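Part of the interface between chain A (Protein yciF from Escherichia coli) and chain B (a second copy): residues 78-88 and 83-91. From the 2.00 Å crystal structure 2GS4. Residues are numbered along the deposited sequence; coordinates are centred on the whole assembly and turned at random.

Chain A, residues 78-88: MEGLIEEANEV
Chain B 83-91: EEANEVIES

Both stretches are helical. Chain A is helix throughout 78-88, with phi/psi near -65/-40 and i to i+4 hydrogen bonds such as Glu A84 N to Gly A80 O at 2.9 Å. Chain B enters at Glu B83 already in helix. At its C-terminal side, Ser B91 OG (chi1 p) donates to Glu B87 O at 2.8 Å. The helix axes approach to 10.3 Å, and their N-to-C directions differ by 46°. The CA atoms of Glu A84 and Glu B83 lie 6.9 Å apart, those of Gly A80 and Glu B84 7.0 Å, and those of Glu A87 and Glu B87 8.4 Å.

The contact is built almost entirely from glutamates, and no direct hydrogen bond crosses it. Glu B83 covers the most surface. Its side chain is fully extended (t, t, chi3 -176°) and its CA-to-CB bond points toward chain A. Glu B83 OE2 lies 3.1 Å from Glu A84 CG.

Glu A87 meets the same carboxylate. Its chi1 is -108°, between wells, followed by chi2 t and chi3 70°. Glu A87 OE2 is 3.0 Å from Glu B83 OE1. Two carboxylate oxygens this close would repel if both groups were charged; the coordinates do not locate a proton. Glu A87 OE2 also lies 3.5 Å from Glu B87 CB (Glu B87: t, p, chi3 4°).

Glu B84 (m, t, chi3 -163°) starts sideways, but its end reaches chain A. Glu B84 OE1 sits 3.1 Å from Gly A80 CA, where an ideal CB would be equally close. Glu A83 (m, t, chi3 -144°) brings OE2 to 3.3 Å from Glu B84 CD.

Water bridges these acidic groups. Water 2 donates to Glu A83 OE1 at 3.0 Å and to Glu B84 OE2 at 2.6 Å. Water 1 lies 2.6 Å from both Glu A79 OE2 and Glu B84 OE1.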

HETATM    1  N   MSE A  78      -3.622  -2.004  -3.019  1.00 24.37           N
HETATM    2  CA  MSE A  78      -4.743  -1.380  -3.722  1.00 22.91           C
HETATM    3  C   MSE A  78      -6.079  -1.965  -3.298  1.00 23.21           C
HETATM    4  O   MSE A  78      -7.074  -1.249  -3.200  1.00 23.27           O
HETATM    5  CB  MSE A  78      -4.605  -1.523  -5.240  1.00 23.42           C
HETATM    6  CG  MSE A  78      -5.769  -0.866  -5.983  1.00 19.65           C
HETATM    7 SE   MSE A  78      -5.925   1.022  -5.599  1.00 28.29          SE
HETATM    8  CE  MSE A  78      -4.513   1.644  -6.766  1.00 20.61           C
ATOM      9  N   GLU A  79      -6.098  -3.274  -3.065  1.00 24.37           N
ATOM     10  CA  GLU A  79      -7.303  -3.979  -2.646  1.00 26.33           C
ATOM     11  C   GLU A  79      -7.830  -3.326  -1.362  1.00 22.07           C
ATOM     12  O   GLU A  79      -9.031  -3.064  -1.234  1.00 23.41           O
ATOM     13  CB  GLU A  79      -6.959  -5.462  -2.428  1.00 23.14           C
ATOM     14  CG  GLU A  79      -8.074  -6.386  -2.001  1.00 26.20           C
ATOM     15  CD  GLU A  79      -7.562  -7.810  -1.789  1.00 37.34           C
ATOM     16  OE1 GLU A  79      -7.885  -8.699  -2.606  1.00 42.68           O
ATOM     17  OE2 GLU A  79      -6.821  -8.037  -0.807  1.00 29.85           O
ATOM     18  N   GLY A  80      -6.929  -3.042  -0.426  1.00 23.77           N
ATOM     19  CA  GLY A  80      -7.340  -2.412   0.816  1.00 21.72           C
ATOM     20  C   GLY A  80      -7.855  -0.996   0.601  1.00 23.42           C
ATOM     21  O   GLY A  80      -8.851  -0.594   1.203  1.00 20.40           O
ATOM     22  N   LEU A  81      -7.186  -0.238  -0.267  1.00 19.51           N
ATOM     23  CA  LEU A  81      -7.586   1.139  -0.543  1.00 20.19           C
ATOM     24  C   LEU A  81      -8.955   1.182  -1.218  1.00 22.42           C
ATOM     25  O   LEU A  81      -9.741   2.115  -1.006  1.00 20.02           O
ATOM     26  CB  LEU A  81      -6.525   1.824  -1.418  1.00 21.32           C
ATOM     27  CG  LEU A  81      -5.172   2.001  -0.715  1.00 19.60           C
ATOM     28  CD1 LEU A  81      -4.121   2.566  -1.672  1.00 20.12           C
ATOM     29  CD2 LEU A  81      -5.355   2.922   0.475  1.00 24.70           C
ATOM     30  N   ILE A  82      -9.238   0.159  -2.019  1.00 19.07           N
ATOM     31  CA  ILE A  82     -10.508   0.072  -2.709  1.00 21.03           C
ATOM     32  C   ILE A  82     -11.594  -0.346  -1.708  1.00 20.57           C
ATOM     33  O   ILE A  82     -12.722   0.139  -1.771  1.00 24.91           O
ATOM     34  CB  ILE A  82     -10.370  -0.881  -3.925  1.00 20.80           C
ATOM     35  CG1 ILE A  82      -9.637  -0.121  -5.042  1.00 19.99           C
ATOM     36  CG2 ILE A  82     -11.728  -1.401  -4.375  1.00 24.10           C
ATOM     37  CD1 ILE A  82      -9.228  -0.938  -6.250  1.00 21.98           C
ATOM     38  N   GLU A  83     -11.255  -1.205  -0.747  1.00 24.27           N
ATOM     39  CA  GLU A  83     -12.247  -1.594   0.253  1.00 21.18           C
ATOM     40  C   GLU A  83     -12.546  -0.378   1.129  1.00 19.32           C
ATOM     41  O   GLU A  83     -13.666  -0.215   1.613  1.00 27.44           O
ATOM     42  CB  GLU A  83     -11.749  -2.783   1.093  1.00 20.55           C
ATOM     43  CG  GLU A  83     -11.788  -4.096   0.310  1.00 25.67           C
ATOM     44  CD  GLU A  83     -11.208  -5.274   1.064  1.00 33.01           C
ATOM     45  OE1 GLU A  83     -10.569  -6.125   0.409  1.00 36.34           O
ATOM     46  OE2 GLU A  83     -11.399  -5.362   2.296  1.00 38.47           O
ATOM     47  N   GLU A  84     -11.545   0.485   1.311  1.00 23.56           N
ATOM     48  CA  GLU A  84     -11.703   1.700   2.102  1.00 21.87           C
ATOM     49  C   GLU A  84     -12.751   2.585   1.429  1.00 24.58           C
ATOM     50  O   GLU A  84     -13.676   3.072   2.079  1.00 19.69           O
ATOM     51  CB  GLU A  84     -10.358   2.442   2.227  1.00 22.88           C
ATOM     52  CG  GLU A  84     -10.436   3.811   2.902  1.00 25.49           C
ATOM     53  CD  GLU A  84      -9.095   4.270   3.467  1.00 28.34           C
ATOM     54  OE1 GLU A  84      -8.044   3.816   2.965  1.00 29.24           O
ATOM     55  OE2 GLU A  84      -9.089   5.097   4.405  1.00 28.20           O
ATOM     56  N   ALA A  85     -12.607   2.778   0.124  1.00 24.94           N
ATOM     57  CA  ALA A  85     -13.553   3.590  -0.622  1.00 26.08           C
ATOM     58  C   ALA A  85     -14.936   2.946  -0.608  1.00 23.20           C
ATOM     59  O   ALA A  85     -15.943   3.631  -0.451  1.00 20.08           O
ATOM     60  CB  ALA A  85     -13.066   3.766  -2.057  1.00 20.25           C
ATOM     61  N   ASN A  86     -14.980   1.624  -0.769  1.00 20.83           N
ATOM     62  CA  ASN A  86     -16.251   0.913  -0.791  1.00 20.44           C
ATOM     63  C   ASN A  86     -16.982   1.042   0.544  1.00 24.77           C
ATOM     64  O   ASN A  86     -18.213   1.087   0.579  1.00 22.45           O
ATOM     65  CB  ASN A  86     -16.033  -0.567  -1.141  1.00 31.35           C
ATOM     66  CG  ASN A  86     -17.302  -1.244  -1.625  1.00 37.48           C
ATOM     67  OD1 ASN A  86     -18.066  -0.683  -2.420  1.00 33.21           O
ATOM     68  ND2 ASN A  86     -17.529  -2.469  -1.158  1.00 28.62           N
ATOM     69  N   GLU A  87     -16.236   1.095   1.644  1.00 22.79           N
ATOM     70  CA  GLU A  87     -16.871   1.237   2.946  1.00 26.65           C
ATOM     71  C   GLU A  87     -17.640   2.556   2.994  1.00 21.75           C
ATOM     72  O   GLU A  87     -18.642   2.674   3.692  1.00 24.46           O
ATOM     73  CB  GLU A  87     -15.836   1.191   4.069  1.00 24.44           C
ATOM     74  CG  GLU A  87     -15.883  -0.082   4.882  1.00 36.12           C
ATOM     75  CD  GLU A  87     -15.122   0.041   6.177  1.00 32.42           C
ATOM     76  OE1 GLU A  87     -15.585   0.780   7.072  1.00 35.56           O
ATOM     77  OE2 GLU A  87     -14.055  -0.592   6.301  1.00 31.79           O
ATOM     78  N   VAL A  88     -17.161   3.556   2.252  1.00 22.42           N
ATOM     79  CA  VAL A  88     -17.845   4.850   2.200  1.00 24.28           C
ATOM     80  C   VAL A  88     -19.065   4.703   1.295  1.00 24.96           C
ATOM     81  O   VAL A  88     -20.169   5.114   1.657  1.00 26.84           O
ATOM     82  CB  VAL A  88     -16.931   5.979   1.640  1.00 24.74           C
ATOM     83  CG1 VAL A  88     -17.725   7.258   1.469  1.00 27.88           C
ATOM     84  CG2 VAL A  88     -15.754   6.231   2.603  1.00 25.18           C
TER
ATOM     85  N   GLU B  83      -7.915  -0.977   8.191  1.00 20.28           N
ATOM     86  CA  GLU B  83      -9.368  -0.781   8.151  1.00 21.73           C
ATOM     87  C   GLU B  83     -10.151  -2.065   7.887  1.00 24.25           C
ATOM     88  O   GLU B  83     -11.295  -2.195   8.323  1.00 25.24           O
ATOM     89  CB  GLU B  83      -9.768   0.270   7.109  1.00 22.06           C
ATOM     90  CG  GLU B  83     -11.253   0.620   7.187  1.00 28.85           C
ATOM     91  CD  GLU B  83     -11.670   1.741   6.258  1.00 35.17           C
ATOM     92  OE1 GLU B  83     -12.855   2.135   6.316  1.00 37.73           O
ATOM     93  OE2 GLU B  83     -10.824   2.226   5.479  1.00 35.72           O
ATOM     94  N   GLU B  84      -9.544  -3.011   7.177  1.00 22.03           N
ATOM     95  CA  GLU B  84     -10.222  -4.274   6.901  1.00 21.79           C
ATOM     96  C   GLU B  84     -10.489  -4.987   8.224  1.00 21.36           C
ATOM     97  O   GLU B  84     -11.559  -5.561   8.418  1.00 24.32           O
ATOM     98  CB  GLU B  84      -9.380  -5.152   5.960  1.00 20.99           C
ATOM     99  CG  GLU B  84      -9.105  -4.491   4.617  1.00 23.08           C
ATOM    100  CD  GLU B  84      -8.358  -5.381   3.638  1.00 24.27           C
ATOM    101  OE1 GLU B  84      -7.804  -4.832   2.663  1.00 27.90           O
ATOM    102  OE2 GLU B  84      -8.330  -6.617   3.830  1.00 33.68           O
ATOM    103  N   ALA B  85      -9.528  -4.938   9.141  1.00 23.48           N
ATOM    104  CA  ALA B  85      -9.704  -5.566  10.440  1.00 22.42           C
ATOM    105  C   ALA B  85     -10.805  -4.851  11.222  1.00 25.66           C
ATOM    106  O   ALA B  85     -11.603  -5.498  11.902  1.00 23.95           O
ATOM    107  CB  ALA B  85      -8.388  -5.545  11.219  1.00 22.28           C
ATOM    108  N   ASN B  86     -10.839  -3.520  11.127  1.00 23.57           N
ATOM    109  CA  ASN B  86     -11.856  -2.723  11.806  1.00 22.81           C
ATOM    110  C   ASN B  86     -13.244  -3.151  11.327  1.00 22.80           C
ATOM    111  O   ASN B  86     -14.160  -3.340  12.132  1.00 21.80           O
ATOM    112  CB  ASN B  86     -11.676  -1.228  11.498  1.00 21.16           C
ATOM    113  CG  ASN B  86     -10.592  -0.568  12.333  1.00 23.99           C
ATOM    114  OD1 ASN B  86     -10.271   0.613  12.127  1.00 26.41           O
ATOM    115  ND2 ASN B  86     -10.022  -1.313  13.274  1.00 23.80           N
ATOM    116  N   GLU B  87     -13.393  -3.292  10.011  1.00 20.14           N
ATOM    117  CA  GLU B  87     -14.661  -3.695   9.415  1.00 18.44           C
ATOM    118  C   GLU B  87     -15.071  -5.094   9.869  1.00 24.46           C
ATOM    119  O   GLU B  87     -16.263  -5.363  10.058  1.00 22.32           O
ATOM    120  CB  GLU B  87     -14.559  -3.640   7.892  1.00 24.51           C
ATOM    121  CG  GLU B  87     -15.749  -4.250   7.132  1.00 25.33           C
ATOM    122  CD  GLU B  87     -17.034  -3.457   7.286  1.00 31.57           C
ATOM    123  OE1 GLU B  87     -17.012  -2.375   7.915  1.00 31.55           O
ATOM    124  OE2 GLU B  87     -18.068  -3.923   6.767  1.00 30.62           O
ATOM    125  N   VAL B  88     -14.093  -5.983  10.040  1.00 18.45           N
ATOM    126  CA  VAL B  88     -14.397  -7.332  10.508  1.00 18.88           C
ATOM    127  C   VAL B  88     -14.996  -7.208  11.908  1.00 20.49           C
ATOM    128  O   VAL B  88     -16.038  -7.799  12.202  1.00 20.12           O
ATOM    129  CB  VAL B  88     -13.130  -8.219  10.597  1.00 21.57           C
ATOM    130  CG1 VAL B  88     -13.396  -9.419  11.502  1.00 18.60           C
ATOM    131  CG2 VAL B  88     -12.728  -8.709   9.218  1.00 19.94           C
ATOM    132  N   ILE B  89     -14.334  -6.433  12.766  1.00 18.74           N
ATOM    133  CA  ILE B  89     -14.801  -6.237  14.137  1.00 22.18           C
ATOM    134  C   ILE B  89     -16.235  -5.716  14.181  1.00 24.34           C
ATOM    135  O   ILE B  89     -17.044  -6.172  14.997  1.00 27.46           O
ATOM    136  CB  ILE B  89     -13.865  -5.264  14.916  1.00 22.93           C
ATOM    137  CG1 ILE B  89     -12.521  -5.947  15.196  1.00 22.71           C
ATOM    138  CG2 ILE B  89     -14.515  -4.848  16.234  1.00 22.68           C
ATOM    139  CD1 ILE B  89     -11.415  -5.001  15.649  1.00 18.88           C
ATOM    140  N   GLU B  90     -16.552  -4.778  13.295  1.00 22.89           N
ATOM    141  CA  GLU B  90     -17.887  -4.194  13.250  1.00 24.22           C
ATOM    142  C   GLU B  90     -18.972  -5.080  12.644  1.00 24.04           C
ATOM    143  O   GLU B  90     -20.162  -4.787  12.767  1.00 28.19           O
ATOM    144  CB  GLU B  90     -17.832  -2.873  12.492  1.00 24.11           C
ATOM    145  CG  GLU B  90     -17.030  -1.802  13.219  1.00 26.95           C
ATOM    146  CD  GLU B  90     -16.724  -0.621  12.332  1.00 55.34           C
ATOM    147  OE1 GLU B  90     -16.641   0.502  12.861  1.00 70.13           O
ATOM    148  OE2 GLU B  90     -16.556  -0.814  11.108  1.00 47.94           O
ATOM    149  N   SER B  91     -18.568  -6.164  11.995  1.00 23.68           N
ATOM    150  CA  SER B  91     -19.538  -7.060  11.368  1.00 23.32           C
ATOM    151  C   SER B  91     -19.524  -8.475  11.939  1.00 23.37           C
ATOM    152  O   SER B  91     -19.946  -9.426  11.267  1.00 25.15           O
ATOM    153  CB  SER B  91     -19.306  -7.112   9.850  1.00 22.95           C
ATOM    154  OG  SER B  91     -17.969  -7.477   9.556  1.00 28.31           O
TER
HETATM  155  O   HOH W   1      -6.280  -6.179   0.993  1.00 25.62           O
HETATM  156  O   HOH W   2      -9.530  -8.269   2.242  1.00 32.04           O
HETATM  157  O   HOH W   3     -13.531   3.982   4.589  1.00 29.11           O